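Local coordinates for designed helical repeat protein (Synthetic construct, PDB 5CWD) that has no known natural role, being designed computationally from scratch to fold into a stack of repeating alpha-helices, at residues 33-38 with 81-86; 62-67 with 107-112; 142-145 with 151-154. All coordinates share one frame; numbering follows the deposited sequence.

How the contacts relate
From the N terminus, helix 24-40 supplies the first half of contact 1, which closes at residues 81-86, the end of helix 66-83 and the loop after it, with helix 45-63 in between. Contact 2 opens inside that loop, at the turn 62-67 between helices 45-63 and 66-83, and closes beyond it at the start of helix 108-125. The two loops therefore cross, sharing helix 66-83 though their centres lie 27 Å apart. Contact 3 follows in series as a short, local closure; its centre is 18 Å from that of contact 2. Contacts 1 and 2 tie helix 66-83 to helices one further helix away in the chain, while contact 3 joins consecutive ones, 129-147 and 150-167.

Contact 1. Residues 33-38 with 81-86; sequences DCLEVA and KQAGMP
L35 and A83 mark the nearest approach of the two backbones, with 6.9 Å between the CA of L35 and the CA of A83, room enough for one branched side chain between them. That side chain is L35, which points from the C-terminal part of helix 24-40 toward the last turn of the other. Its CG lies anti to the carbonyl carbon (chi1 -62°), and both methyls meet A83, CD2 at 3.8 Å from A83 CB. CD1 alone goes on to Q82, alongside the base of its side chain, touching CB and CG, and also lies near the backbone, 3.5 Å from A83 N. Leucine suits this buried place because its fork reaches two residues at once, and alanine suits the other side because a bare methyl lets the fork come in. Q82 bends at chi2 (91°), keeping its apolar stem against L35 while the amide lies beyond the contact. Next to L35, C34 is tied to C11 by a disulfide. Helix 45-63 fills in between: C34 packs on its F52, A38 on A48, and A83 on A49, so helices 24-40 and 66-83 meet as next-but-one neighbours of a helical repeat stack.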
loop_
_atom_site.group_PDB
_atom_site.type_symbol
_atom_site.label_atom_id
_atom_site.label_comp_id
_atom_site.label_asym_id
_atom_site.label_seq_id
_atom_site.Cartn_x
_atom_site.Cartn_y
_atom_site.Cartn_z
ATOM N N ASP A 33 -16.242 6.845 6.249
ATOM C CA ASP A 33 -16.239 6.673 7.697
ATOM C C ASP A 33 -14.880 7.047 8.280
ATOM O O ASP A 33 -14.800 7.790 9.267
ATOM C CB ASP A 33 -16.599 5.234 8.073
ATOM C CG ASP A 33 -18.078 4.934 7.897
ATOM O OD1 ASP A 33 -18.896 5.507 8.646
ATOM O OD2 ASP A 33 -18.424 4.116 7.018
ATOM N N CYS A 34 -13.818 6.531 7.669
ATOM C CA CYS A 34 -12.457 6.852 8.092
ATOM C C CYS A 34 -12.241 8.363 8.153
ATOM O O CYS A 34 -11.747 8.893 9.153
ATOM C CB CYS A 34 -11.438 6.214 7.147
ATOM S SG CYS A 34 -9.760 6.862 7.306
ATOM N N LEU A 35 -12.625 9.054 7.085
ATOM C CA LEU A 35 -12.481 10.503 7.036
ATOM C C LEU A 35 -13.359 11.193 8.077
ATOM O O LEU A 35 -12.922 12.145 8.723
ATOM C CB LEU A 35 -12.821 11.035 5.643
ATOM C CG LEU A 35 -11.951 10.574 4.470
ATOM C CD1 LEU A 35 -12.142 11.514 3.294
ATOM C CD2 LEU A 35 -10.481 10.484 4.846
ATOM N N GLU A 36 -14.594 10.725 8.233
ATOM C CA GLU A 36 -15.489 11.299 9.234
ATOM C C GLU A 36 -14.870 11.219 10.625
ATOM O O GLU A 36 -14.774 12.225 11.326
ATOM C CB GLU A 36 -16.844 10.593 9.225
ATOM C CG GLU A 36 -17.782 11.066 10.330
ATOM C CD GLU A 36 -19.162 10.443 10.244
ATOM O OE1 GLU A 36 -19.456 9.773 9.232
ATOM O OE2 GLU A 36 -19.953 10.628 11.195
ATOM N N VAL A 37 -14.448 10.023 11.025
ATOM C CA VAL A 37 -13.827 9.853 12.336
ATOM C C VAL A 37 -12.531 10.656 12.412
ATOM O O VAL A 37 -12.207 11.215 13.459
ATOM C CB VAL A 37 -13.543 8.370 12.646
ATOM C CG1 VAL A 37 -12.750 8.216 13.945
ATOM C CG2 VAL A 37 -14.851 7.603 12.739
ATOM N N ALA A 38 -11.792 10.711 11.308
ATOM C CA ALA A 38 -10.587 11.529 11.257
ATOM C C ALA A 38 -10.926 13.003 11.457
ATOM O O ALA A 38 -10.154 13.746 12.063
ATOM C CB ALA A 38 -9.866 11.326 9.945
ATOM N N LYS A 81 -8.977 10.230 -3.077
ATOM C CA LYS A 81 -9.864 11.145 -3.792
ATOM C C LYS A 81 -10.868 11.767 -2.833
ATOM O O LYS A 81 -11.297 12.904 -3.019
ATOM C CB LYS A 81 -10.604 10.424 -4.921
ATOM C CG LYS A 81 -10.334 11.001 -6.302
ATOM C CD LYS A 81 -11.164 10.307 -7.374
ATOM C CE LYS A 81 -10.932 10.929 -8.745
ATOM N NZ LYS A 81 -11.591 10.153 -9.833
ATOM N N GLN A 82 -11.240 11.008 -1.808
ATOM C CA GLN A 82 -12.203 11.466 -0.815
ATOM C C GLN A 82 -11.582 12.513 0.111
ATOM O O GLN A 82 -12.256 13.448 0.551
ATOM C CB GLN A 82 -12.716 10.276 0.005
ATOM C CG GLN A 82 -14.020 10.531 0.754
ATOM C CD GLN A 82 -15.249 10.149 -0.049
ATOM O OE1 GLN A 82 -16.174 10.948 -0.205
ATOM N NE2 GLN A 82 -15.273 8.915 -0.550
ATOM N N ALA A 83 -10.293 12.351 0.394
ATOM C CA ALA A 83 -9.595 13.189 1.365
ATOM C C ALA A 83 -8.888 14.380 0.721
ATOM O O ALA A 83 -8.235 15.164 1.408
ATOM C CB ALA A 83 -8.589 12.349 2.134
ATOM N N GLY A 84 -9.014 14.513 -0.594
ATOM C CA GLY A 84 -8.347 15.584 -1.309
ATOM C C GLY A 84 -6.834 15.460 -1.254
ATOM O O GLY A 84 -6.122 16.459 -1.368
ATOM N N MET A 85 -6.343 14.237 -1.071
ATOM C CA MET A 85 -4.907 13.968 -1.098
ATOM C C MET A 85 -4.473 13.658 -2.526
ATOM O O MET A 85 -5.242 13.075 -3.290
ATOM C CB MET A 85 -4.550 12.802 -0.172
ATOM C CG MET A 85 -3.091 12.366 -0.267
ATOM S SD MET A 85 -2.597 11.120 0.943
ATOM C CE MET A 85 -3.745 9.792 0.593
ATOM N N PRO A 86 -3.247 14.055 -2.904
ATOM C CA PRO A 86 -2.762 13.695 -4.242
ATOM C C PRO A 86 -2.623 12.186 -4.432
ATOM O O PRO A 86 -2.273 11.470 -3.495
ATOM C CB PRO A 86 -1.395 14.381 -4.316
ATOM C CG PRO A 86 -1.476 15.495 -3.344
ATOM C CD PRO A 86 -2.333 14.992 -2.228
#

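Contact 2. Residues 62-67 with 107-112; sequences ESNDEE and DEEVAK
N64 reaches across to E109 and V110 from a turn, where it takes a positive phi, which asparagine tolerates better than most residues. Its CB starts off to one side, but CG lies anti to the backbone N (chi1 -161°), which swings the amide toward the start of the other helix. CG comes 4.1 Å from E109 OE1. The branches part: OD1 sits beside the first turn, 3.7 Å from V110 N and 3.8 Å from V110 CG2, whereas ND2 gives E109 OE1 a weak but nearly straight hydrogen bond (3.3 Å, 169°). The amide and carboxylate are almost coplanar, 16° apart, and E109 runs extended beyond CG to meet it. Replacing N64 by an alanine removes the amide, which is likely to leave E109 OE1 without this donor and the carboxylate of E109 freer to turn. Aspartates suit the positions before both helices, each accepting from an early backbone N-H: D65 OD1 caps E67 N from above its carboxylate plane, D107 OD1 caps E109 N on its anti side, tilted out of the plane. E66 OE2 comes 4.5 Å from K112 CE, the opposite charges near but making no salt bridge. N64 and E66 also lean on I113. In this helical repeat stack, the turn joining helices 45-63 and 66-83 rests on the start of helix 108-125, beside which lies helix 150-167.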
loop_
_atom_site.group_PDB
_atom_site.type_symbol
_atom_site.label_atom_id
_atom_site.label_comp_id
_atom_site.label_asym_id
_atom_site.label_seq_id
_atom_site.Cartn_x
_atom_site.Cartn_y
_atom_site.Cartn_z
ATOM N N GLU A 62 -0.855 -9.068 3.387
ATOM C CA GLU A 62 -1.110 -10.187 4.290
ATOM C C GLU A 62 -2.227 -11.105 3.791
ATOM O O GLU A 62 -2.324 -12.256 4.218
ATOM C CB GLU A 62 -1.452 -9.669 5.688
ATOM C CG GLU A 62 -0.289 -8.972 6.374
ATOM C CD GLU A 62 -0.664 -8.393 7.724
ATOM O OE1 GLU A 62 -1.604 -8.917 8.360
ATOM O OE2 GLU A 62 -0.020 -7.409 8.148
ATOM N N SER A 63 -3.066 -10.599 2.889
ATOM C CA SER A 63 -4.149 -11.402 2.329
ATOM C C SER A 63 -3.591 -12.475 1.408
ATOM O O SER A 63 -4.089 -13.600 1.372
ATOM C CB SER A 63 -5.135 -10.529 1.555
ATOM O OG SER A 63 -4.653 -10.274 0.247
ATOM N N ASN A 64 -2.560 -12.103 0.658
ATOM C CA ASN A 64 -1.901 -13.008 -0.277
ATOM C C ASN A 64 -2.811 -13.384 -1.446
ATOM O O ASN A 64 -2.672 -14.463 -2.026
ATOM C CB ASN A 64 -1.429 -14.271 0.450
ATOM C CG ASN A 64 -0.360 -15.020 -0.316
ATOM O OD1 ASN A 64 0.495 -14.417 -0.966
ATOM N ND2 ASN A 64 -0.408 -16.345 -0.254
ATOM N N ASP A 65 -3.738 -12.491 -1.788
ATOM C CA ASP A 65 -4.617 -12.687 -2.940
ATOM C C ASP A 65 -4.430 -11.557 -3.946
ATOM O O ASP A 65 -4.136 -10.424 -3.566
ATOM C CB ASP A 65 -6.079 -12.765 -2.501
ATOM C CG ASP A 65 -7.025 -13.014 -3.664
ATOM O OD1 ASP A 65 -7.474 -12.028 -4.287
ATOM O OD2 ASP A 65 -7.314 -14.194 -3.956
ATOM N N GLU A 66 -4.614 -11.868 -5.224
ATOM C CA GLU A 66 -4.318 -10.921 -6.296
ATOM C C GLU A 66 -5.429 -9.901 -6.530
ATOM O O GLU A 66 -5.186 -8.838 -7.102
ATOM C CB GLU A 66 -4.040 -11.673 -7.599
ATOM C CG GLU A 66 -2.788 -12.535 -7.555
ATOM C CD GLU A 66 -2.348 -12.994 -8.929
ATOM O OE1 GLU A 66 -3.084 -12.739 -9.906
ATOM O OE2 GLU A 66 -1.262 -13.604 -9.032
ATOM N N GLU A 67 -6.644 -10.221 -6.098
ATOM C CA GLU A 67 -7.777 -9.322 -6.290
ATOM C C GLU A 67 -7.858 -8.318 -5.142
ATOM O O GLU A 67 -8.180 -7.138 -5.342
ATOM C CB GLU A 67 -9.080 -10.119 -6.400
ATOM C CG GLU A 67 -9.022 -11.290 -7.381
ATOM C CD GLU A 67 -8.712 -10.863 -8.807
ATOM O OE1 GLU A 67 -8.831 -9.658 -9.117
ATOM O OE2 GLU A 67 -8.350 -11.739 -9.625
ATOM N N ASP A 107 8.211 -13.635 2.237
ATOM C CA ASP A 107 7.591 -14.618 1.353
ATOM C C ASP A 107 7.533 -14.078 -0.073
ATOM O O ASP A 107 6.985 -13.004 -0.315
ATOM C CB ASP A 107 6.186 -14.967 1.849
ATOM C CG ASP A 107 5.636 -16.230 1.216
ATOM O OD1 ASP A 107 5.916 -16.480 0.025
ATOM O OD2 ASP A 107 4.920 -16.978 1.916
ATOM N N GLU A 108 8.097 -14.831 -1.014
ATOM C CA GLU A 108 8.156 -14.398 -2.407
ATOM C C GLU A 108 6.771 -14.238 -3.024
ATOM O O GLU A 108 6.554 -13.360 -3.860
ATOM C CB GLU A 108 8.971 -15.385 -3.239
ATOM C CG GLU A 108 10.476 -15.235 -3.082
ATOM C CD GLU A 108 11.255 -15.944 -4.176
ATOM O OE1 GLU A 108 10.752 -16.025 -5.318
ATOM O OE2 GLU A 108 12.373 -16.423 -3.895
ATOM N N GLU A 109 5.840 -15.096 -2.624
ATOM C CA GLU A 109 4.460 -14.970 -3.072
ATOM C C GLU A 109 3.941 -13.597 -2.676
ATOM O O GLU A 109 3.528 -12.803 -3.522
ATOM C CB GLU A 109 3.581 -16.058 -2.461
ATOM C CG GLU A 109 4.092 -17.470 -2.656
ATOM C CD GLU A 109 3.198 -18.493 -1.989
ATOM O OE1 GLU A 109 2.090 -18.117 -1.551
ATOM O OE2 GLU A 109 3.602 -19.671 -1.899
ATOM N N VAL A 110 3.988 -13.329 -1.375
ATOM C CA VAL A 110 3.573 -12.048 -0.828
ATOM C C VAL A 110 4.296 -10.915 -1.544
ATOM O O VAL A 110 3.717 -9.856 -1.777
ATOM C CB VAL A 110 3.854 -11.971 0.693
ATOM C CG1 VAL A 110 3.480 -10.603 1.253
ATOM C CG2 VAL A 110 3.096 -13.064 1.431
ATOM N N ALA A 111 5.556 -11.145 -1.900
ATOM C CA ALA A 111 6.354 -10.135 -2.591
ATOM C C ALA A 111 5.792 -9.855 -3.982
ATOM O O ALA A 111 5.662 -8.697 -4.388
ATOM C CB ALA A 111 7.806 -10.575 -2.687
ATOM N N LYS A 112 5.465 -10.917 -4.713
ATOM C CA LYS A 112 4.842 -10.775 -6.023
ATOM C C LYS A 112 3.508 -10.047 -5.892
ATOM O O LYS A 112 3.214 -9.125 -6.660
ATOM C CB LYS A 112 4.641 -12.144 -6.675
ATOM C CG LYS A 112 3.958 -12.094 -8.031
ATOM C CD LYS A 112 3.886 -13.470 -8.660
ATOM C CE LYS A 112 3.130 -13.438 -9.976
ATOM N NZ LYS A 112 3.054 -14.786 -10.601
#

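Contact 3. Residues 142-145 with 151-154; sequences RAAK and EVEK
The carboxylate of E153 is the flat group that faces K145 across this helical hairpin, formed by helices 129-147 and 150-167. K145 NZ lies to one side of the carboxylate plane, well out of it and beyond the oxygens rather than over the centre, and is nearer to OE2 than to OE1. At 4.2 Å from K145 NZ to E153 OE2, the opposite charges probably attract at a distance, beyond a salt bridge. Toward its own helix, E153 OE2 also has a long, weak ion pair with K157. K145 is exposed, and E153 partly so, and a long charged chain suits such a place because its end can stay near water. The CB of K145 starts out away from the other helix, and two successive bends (chi1 -74°, chi2 -70°) bring its amine back toward E153, whose own chain runs extended beyond CG.

Beneath this charged pair the packing is apolar and very close, with the CA of A144 only 4.9 Å from the CA of E153. Alanine suits this buried site because its single methyl fits against the opposite backbone, A144 CB lying 3.6 Å from E153 CA. V152 closes one flank. Its CB points toward the other helix and CG1 lies anti to the backbone N (chi1 -174°), so that this branch is laid beside A144, 3.7 Å from A144 CA. A beta-branched valine suits the place because it sets a methyl close to its own backbone, where a short reach suffices between helices this near. At the start of helix 150-167 the chain is fastened locally, the backbone N of V152 donating a hydrogen bond to D149 OD1. Between the side chains of the closest pair, A144 CB and E153 CB stand 4.2 Å apart.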
loop_
_atom_site.group_PDB
_atom_site.type_symbol
_atom_site.label_atom_id
_atom_site.label_comp_id
_atom_site.label_asym_id
_atom_site.label_seq_id
_atom_site.Cartn_x
_atom_site.Cartn_y
_atom_site.Cartn_z
ATOM N N ARG A 142 15.598 -0.055 1.912
ATOM C CA ARG A 142 15.632 0.830 3.074
ATOM C C ARG A 142 15.307 0.047 4.337
ATOM O O ARG A 142 16.027 0.135 5.331
ATOM C CB ARG A 142 14.645 1.989 2.910
ATOM C CG ARG A 142 14.850 3.121 3.907
ATOM C CD ARG A 142 15.890 4.110 3.405
ATOM N NE ARG A 142 16.286 5.073 4.433
ATOM C CZ ARG A 142 17.287 4.895 5.292
ATOM N NH1 ARG A 142 18.011 3.783 5.265
ATOM N NH2 ARG A 142 17.566 5.834 6.185
ATOM N N ALA A 143 14.219 -0.715 4.290
ATOM C CA ALA A 143 13.838 -1.566 5.413
ATOM C C ALA A 143 14.973 -2.517 5.775
ATOM O O ALA A 143 15.368 -2.616 6.941
ATOM C CB ALA A 143 12.582 -2.346 5.084
ATOM N N ALA A 144 15.496 -3.211 4.769
ATOM C CA ALA A 144 16.598 -4.143 4.980
ATOM C C ALA A 144 17.780 -3.472 5.666
ATOM O O ALA A 144 18.360 -4.025 6.599
ATOM C CB ALA A 144 17.040 -4.740 3.663
ATOM N N LYS A 145 18.143 -2.286 5.192
ATOM C CA LYS A 145 19.254 -1.548 5.782
ATOM C C LYS A 145 18.951 -1.125 7.214
ATOM O O LYS A 145 19.793 -1.266 8.101
ATOM C CB LYS A 145 19.591 -0.318 4.937
ATOM C CG LYS A 145 20.312 -0.641 3.637
ATOM C CD LYS A 145 21.733 -1.130 3.890
ATOM C CE LYS A 145 22.351 -1.737 2.641
ATOM N NZ LYS A 145 23.688 -2.335 2.916
ATOM N N GLU A 151 19.369 -11.409 6.101
ATOM C CA GLU A 151 18.238 -12.279 5.793
ATOM C C GLU A 151 17.043 -11.447 5.323
ATOM O O GLU A 151 16.168 -11.944 4.612
ATOM C CB GLU A 151 17.862 -13.124 7.016
ATOM C CG GLU A 151 16.884 -14.270 6.731
ATOM C CD GLU A 151 17.541 -15.477 6.076
ATOM O OE1 GLU A 151 18.732 -15.393 5.708
ATOM O OE2 GLU A 151 16.860 -16.517 5.936
ATOM N N VAL A 152 17.021 -10.177 5.718
ATOM C CA VAL A 152 16.012 -9.237 5.247
ATOM C C VAL A 152 16.416 -8.685 3.884
ATOM O O VAL A 152 15.579 -8.500 2.993
ATOM C CB VAL A 152 15.821 -8.071 6.231
ATOM C CG1 VAL A 152 14.672 -7.183 5.784
ATOM C CG2 VAL A 152 15.569 -8.596 7.635
ATOM N N GLU A 153 17.709 -8.419 3.734
ATOM C CA GLU A 153 18.249 -7.949 2.466
ATOM C C GLU A 153 17.944 -8.960 1.367
ATOM O O GLU A 153 17.725 -8.594 0.210
ATOM C CB GLU A 153 19.756 -7.714 2.579
ATOM C CG GLU A 153 20.318 -6.832 1.477
ATOM C CD GLU A 153 21.773 -6.459 1.699
ATOM O OE1 GLU A 153 22.343 -6.857 2.737
ATOM O OE2 GLU A 153 22.346 -5.767 0.832
ATOM N N LYS A 154 17.922 -10.236 1.740
ATOM C CA LYS A 154 17.552 -11.300 0.809
ATOM C C LYS A 154 16.153 -11.102 0.227
ATOM O O LYS A 154 15.997 -10.921 -0.983
ATOM C CB LYS A 154 17.636 -12.662 1.500
ATOM C CG LYS A 154 19.044 -13.047 1.929
ATOM C CD LYS A 154 19.201 -14.551 2.088
ATOM C CE LYS A 154 20.662 -14.930 2.272
ATOM N NZ LYS A 154 20.890 -16.391 2.099
#